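Local structure of methionine import ATP-binding protein metN 2 (Enterococcus faecalis, 2QSW) at residues 21-32 against 63-74. The protein is probably the ATP-binding subunit of an ABC importer, modelled here as its C-terminal NIL domain, a small fold of the ACT clan. Sequence-based numbering, arbitrary orientation. Where two conformers were deposited one is given.
With ZN (zinc ion), chain B.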
loop_
_atom_site.group_PDB
_atom_site.type_symbol
_atom_site.label_atom_id
_atom_site.label_comp_id
_atom_site.label_asym_id
_atom_site.label_seq_id
_atom_site.Cartn_x
_atom_site.Cartn_y
_atom_site.Cartn_z
ATOM N N PRO A 21 -12.324 9.540 7.889
ATOM C CA PRO A 21 -11.059 9.572 8.610
ATOM C C PRO A 21 -10.535 8.266 9.237
ATOM O O PRO A 21 -9.321 8.042 9.319
ATOM C CB PRO A 21 -11.346 10.591 9.734
ATOM C CG PRO A 21 -12.734 10.564 9.938
ATOM C CD PRO A 21 -13.357 10.322 8.574
ATOM N N ASN A 22 -11.433 7.434 9.696
ATOM C CA ASN A 22 -11.007 6.232 10.416
ATOM C C ASN A 22 -10.586 5.105 9.474
ATOM O O ASN A 22 -10.873 5.151 8.288
ATOM C CB ASN A 22 -12.144 5.779 11.284
ATOM C CG ASN A 22 -12.552 6.849 12.297
ATOM O OD1 ASN A 22 -11.741 7.273 13.110
ATOM N ND2 ASN A 22 -13.797 7.283 12.225
ATOM N N GLY A 23 -9.899 4.099 10.014
ATOM C CA GLY A 23 -9.480 2.974 9.176
ATOM C C GLY A 23 -8.520 3.408 8.084
ATOM O O GLY A 23 -7.695 4.335 8.272
ATOM N N LYS A 24 -8.595 2.741 6.933
ATOM C CA LYS A 24 -7.751 3.057 5.779
ATOM C C LYS A 24 -8.618 3.143 4.561
ATOM O O LYS A 24 -9.611 2.383 4.455
ATOM C CB LYS A 24 -6.714 1.936 5.546
ATOM C CG LYS A 24 -5.703 1.763 6.659
ATOM C CD LYS A 24 -4.880 3.027 6.775
ATOM C CE LYS A 24 -3.492 2.821 7.267
ATOM N NZ LYS A 24 -2.728 4.105 7.084
ATOM N N ILE A 25 -8.272 4.037 3.646
ATOM C CA ILE A 25 -8.959 4.146 2.368
ATOM C C ILE A 25 -8.053 3.578 1.283
ATOM O O ILE A 25 -6.896 3.970 1.174
ATOM C CB ILE A 25 -9.392 5.560 2.048
ATOM C CG1 ILE A 25 -10.293 6.085 3.187
ATOM C CG2 ILE A 25 -10.097 5.549 0.716
ATOM C CD1 ILE A 25 -10.607 7.529 3.065
ATOM N N VAL A 26 -8.592 2.650 0.512
ATOM C CA VAL A 26 -7.828 1.926 -0.489
ATOM C C VAL A 26 -8.503 2.025 -1.839
ATOM O O VAL A 26 -9.743 2.083 -1.919
ATOM C CB VAL A 26 -7.590 0.432 -0.122
ATOM C CG1 VAL A 26 -6.593 0.269 1.035
ATOM C CG2 VAL A 26 -8.886 -0.285 0.224
ATOM N N ARG A 27 -7.700 2.020 -2.884
ATOM C CA ARG A 27 -8.179 1.947 -4.253
ATOM C C ARG A 27 -7.930 0.538 -4.754
ATOM O O ARG A 27 -6.815 0.054 -4.667
ATOM C CB ARG A 27 -7.470 2.968 -5.131
ATOM C CG ARG A 27 -7.898 2.951 -6.597
ATOM C CD ARG A 27 -6.985 3.826 -7.435
ATOM N NE ARG A 27 -5.679 3.161 -7.523
ATOM C CZ ARG A 27 -4.477 3.751 -7.530
ATOM N NH1 ARG A 27 -4.320 5.072 -7.501
ATOM N NH2 ARG A 27 -3.397 2.978 -7.601
ATOM N N LEU A 28 -8.990 -0.110 -5.255
ATOM C CA LEU A 28 -8.985 -1.463 -5.791
ATOM C C LEU A 28 -9.136 -1.307 -7.305
ATOM O O LEU A 28 -10.042 -0.603 -7.755
ATOM C CB LEU A 28 -10.185 -2.279 -5.270
ATOM C CG LEU A 28 -10.130 -2.899 -3.852
ATOM C CD1 LEU A 28 -10.009 -1.842 -2.728
ATOM C CD2 LEU A 28 -11.376 -3.769 -3.630
ATOM N N LEU A 29 -8.304 -2.034 -8.061
ATOM C CA LEU A 29 -8.404 -2.089 -9.540
ATOM C C LEU A 29 -8.800 -3.475 -10.003
ATOM O O LEU A 29 -8.306 -4.493 -9.458
ATOM C CB LEU A 29 -7.044 -1.746 -10.180
ATOM C CG LEU A 29 -6.490 -0.372 -9.851
ATOM C CD1 LEU A 29 -5.116 -0.112 -10.577
ATOM C CD2 LEU A 29 -7.530 0.734 -10.094
ATOM N N PHE A 30 -9.716 -3.521 -10.992
ATOM C CA PHE A 30 -10.257 -4.766 -11.553
ATOM C C PHE A 30 -9.963 -4.718 -13.036
ATOM O O PHE A 30 -10.330 -3.759 -13.693
ATOM C CB PHE A 30 -11.775 -4.855 -11.331
ATOM C CG PHE A 30 -12.153 -4.867 -9.867
ATOM C CD1 PHE A 30 -12.178 -6.051 -9.145
ATOM C CD2 PHE A 30 -12.370 -3.686 -9.206
ATOM C CE1 PHE A 30 -12.492 -6.066 -7.782
ATOM C CE2 PHE A 30 -12.715 -3.702 -7.848
ATOM C CZ PHE A 30 -12.762 -4.864 -7.150
ATOM N N HIS A 31 -9.198 -5.693 -13.533
ATOM C CA HIS A 31 -8.873 -5.768 -14.968
ATOM C C HIS A 31 -9.496 -7.004 -15.618
ATOM O O HIS A 31 -9.256 -7.265 -16.798
ATOM C CB HIS A 31 -7.356 -5.810 -15.182
ATOM C CG HIS A 31 -6.617 -4.682 -14.534
ATOM N ND1 HIS A 31 -6.066 -4.745 -13.247
ATOM C CD2 HIS A 31 -6.322 -3.457 -15.025
ATOM C CE1 HIS A 31 -5.477 -3.589 -12.996
ATOM N NE2 HIS A 31 -5.620 -2.788 -14.051
ATOM N N GLY A 32 -10.292 -7.752 -14.876
ATOM C CA GLY A 32 -10.924 -8.985 -15.347
ATOM C C GLY A 32 -10.170 -10.235 -14.993
ATOM O O GLY A 32 -10.687 -11.341 -15.213
ATOM N N GLN A 63 -13.940 -9.194 -20.802
ATOM C CA GLN A 63 -12.883 -9.622 -19.884
ATOM C C GLN A 63 -13.395 -9.861 -18.473
ATOM O O GLN A 63 -12.677 -10.431 -17.652
ATOM C CB GLN A 63 -11.780 -8.564 -19.805
ATOM C CG GLN A 63 -11.328 -8.014 -21.164
ATOM C CD GLN A 63 -11.855 -6.615 -21.464
ATOM O OE1 GLN A 63 -12.223 -6.294 -22.601
ATOM N NE2 GLN A 63 -11.890 -5.777 -20.446
ATOM N N GLY A 64 -14.625 -9.407 -18.181
ATOM C CA GLY A 64 -15.218 -9.502 -16.829
ATOM C C GLY A 64 -15.431 -8.095 -16.231
ATOM O O GLY A 64 -15.528 -7.124 -16.983
ATOM N N ALA A 65 -15.523 -7.974 -14.907
ATOM C CA ALA A 65 -15.730 -6.662 -14.284
ATOM C C ALA A 65 -14.422 -5.900 -14.335
ATOM O O ALA A 65 -13.379 -6.436 -13.954
ATOM C CB ALA A 65 -16.207 -6.752 -12.821
ATOM N N VAL A 66 -14.470 -4.697 -14.877
ATOM C CA VAL A 66 -13.282 -3.844 -15.017
ATOM C C VAL A 66 -13.532 -2.441 -14.472
ATOM O O VAL A 66 -14.600 -1.856 -14.669
ATOM C CB VAL A 66 -12.879 -3.749 -16.516
ATOM C CG1 VAL A 66 -11.801 -2.725 -16.710
ATOM C CG2 VAL A 66 -12.465 -5.091 -17.076
ATOM N N GLY A 67 -12.546 -1.873 -13.790
ATOM C CA GLY A 67 -12.628 -0.549 -13.271
ATOM C C GLY A 67 -11.959 -0.367 -11.915
ATOM O O GLY A 67 -11.020 -1.093 -11.607
ATOM N N SER A 68 -12.471 0.583 -11.135
ATOM C CA SER A 68 -11.874 0.916 -9.854
ATOM C C SER A 68 -12.954 1.144 -8.800
ATOM O O SER A 68 -14.091 1.529 -9.109
ATOM C CB SER A 68 -11.032 2.155 -9.973
ATOM O OG SER A 68 -11.798 3.239 -10.406
ATOM N N LEU A 69 -12.557 0.906 -7.560
ATOM C CA LEU A 69 -13.408 1.115 -6.407
ATOM C C LEU A 69 -12.545 1.699 -5.306
ATOM O O LEU A 69 -11.495 1.145 -5.024
ATOM C CB LEU A 69 -13.966 -0.229 -5.979
ATOM C CG LEU A 69 -15.158 -0.289 -5.048
ATOM C CD1 LEU A 69 -16.413 0.372 -5.647
ATOM C CD2 LEU A 69 -15.381 -1.776 -4.712
ATOM N N TYR A 70 -12.983 2.800 -4.706
ATOM C CA TYR A 70 -12.332 3.357 -3.519
ATOM C C TYR A 70 -13.219 3.001 -2.308
ATOM O O TYR A 70 -14.430 3.282 -2.281
ATOM C CB TYR A 70 -12.223 4.858 -3.624
ATOM C CG TYR A 70 -11.282 5.349 -4.678
ATOM C CD1 TYR A 70 -10.007 5.767 -4.347
ATOM C CD2 TYR A 70 -11.674 5.417 -6.013
ATOM C CE1 TYR A 70 -9.135 6.234 -5.310
ATOM C CE2 TYR A 70 -10.819 5.898 -6.996
ATOM C CZ TYR A 70 -9.546 6.306 -6.623
ATOM O OH TYR A 70 -8.700 6.782 -7.576
ATOM N N ILE A 71 -12.637 2.301 -1.360
ATOM C CA ILE A 71 -13.343 1.840 -0.201
ATOM C C ILE A 71 -12.641 2.205 1.081
ATOM O O ILE A 71 -11.397 2.303 1.130
ATOM C CB ILE A 71 -13.557 0.315 -0.237
ATOM C CG1 ILE A 71 -12.292 -0.512 -0.130
ATOM C CG2 ILE A 71 -14.385 -0.120 -1.430
ATOM C CD1 ILE A 71 -12.607 -2.021 0.037
ATOM N N GLN A 72 -13.422 2.462 2.105
ATOM C CA GLN A 72 -12.911 2.583 3.462
ATOM C C GLN A 72 -12.991 1.214 4.150
ATOM O O GLN A 72 -14.060 0.609 4.195
ATOM C CB GLN A 72 -13.671 3.624 4.275
ATOM C CG GLN A 72 -13.167 3.768 5.687
ATOM C CD GLN A 72 -14.090 4.647 6.520
ATOM O OE1 GLN A 72 -15.324 4.509 6.429
ATOM N NE2 GLN A 72 -13.512 5.522 7.365
ATOM N N LEU A 73 -11.851 0.721 4.633
ATOM C CA LEU A 73 -11.796 -0.459 5.465
ATOM C C LEU A 73 -11.715 -0.061 6.924
ATOM O O LEU A 73 -10.843 0.737 7.273
ATOM C CB LEU A 73 -10.572 -1.321 5.137
ATOM C CG LEU A 73 -10.533 -1.905 3.727
ATOM C CD1 LEU A 73 -9.198 -2.589 3.421
ATOM C CD2 LEU A 73 -11.665 -2.904 3.570
ATOM N N LEU A 74 -12.575 -0.632 7.764
ATOM C CA LEU A 74 -12.515 -0.464 9.206
ATOM C C LEU A 74 -12.250 -1.793 9.885
ATOM O O LEU A 74 -12.710 -2.844 9.446
ATOM C CB LEU A 74 -13.815 0.104 9.752
ATOM C CG LEU A 74 -14.197 1.469 9.222
ATOM C CD1 LEU A 74 -15.589 1.781 9.734
ATOM C CD2 LEU A 74 -13.255 2.585 9.659
HETATM ZN ZN ZN B . -5.895 -6.201 -11.986
HETATM O O HOH W 1 -14.644 7.477 9.286
HETATM O O HOH W 2 -6.223 7.521 -7.181
HETATM O O HOH W 3 -7.635 -6.662 -10.863
#
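Strands 24-31 and 68-74 run antiparallel, their axes 4.6 Å apart at closest approach; K24, V26, L28 and F30 each exchange two backbone hydrogen bonds with L73, I71, L69 and G67 respectively. The two are the central strands of the four-stranded antiparallel sheet of this ACT-like NIL domain, where 50-61 flanks 68-74 and 93-96 flanks 24-31.

V26, L28, I71 and L73 lie on the face covered by helix 77-89, where I84 packs on V26 and L73 and L87 on L28. The tightest point is V26 CG2 against I71 CG1, only 3.4 Å apart. I71 CG1 stands between its own backbone N and carbonyl carbon (chi1 67°), and L28 CD1 meets the same carbon at 3.7 Å, crossing I71 at about a right angle. Farther along, the edge of the F30 ring brings CE2 to L69 CB.

On the other face R27 and Y70 lie side by side. R27 CG sits over one face of the ring, 3.9 Å from its centroid in a CH-pi contact, while the guanidinium stands 84° to the ring plane. A water joins R27 NH1 to Y70 OH; R27 NH2 turns to E100 and the N99 carbonyl of the second subunit.

Near the C-terminal end of strand 24-31, H31 ND1 binds zinc at 1.9 Å, alongside E33, E93 and a water that accepts from H31 N and lies 2.7 Å from L29 O. At the opposite end the extended Q72 side chain reaches N22: its NE2 donates to N22 O at 2.8 Å, approaching from above the carbonyl plane.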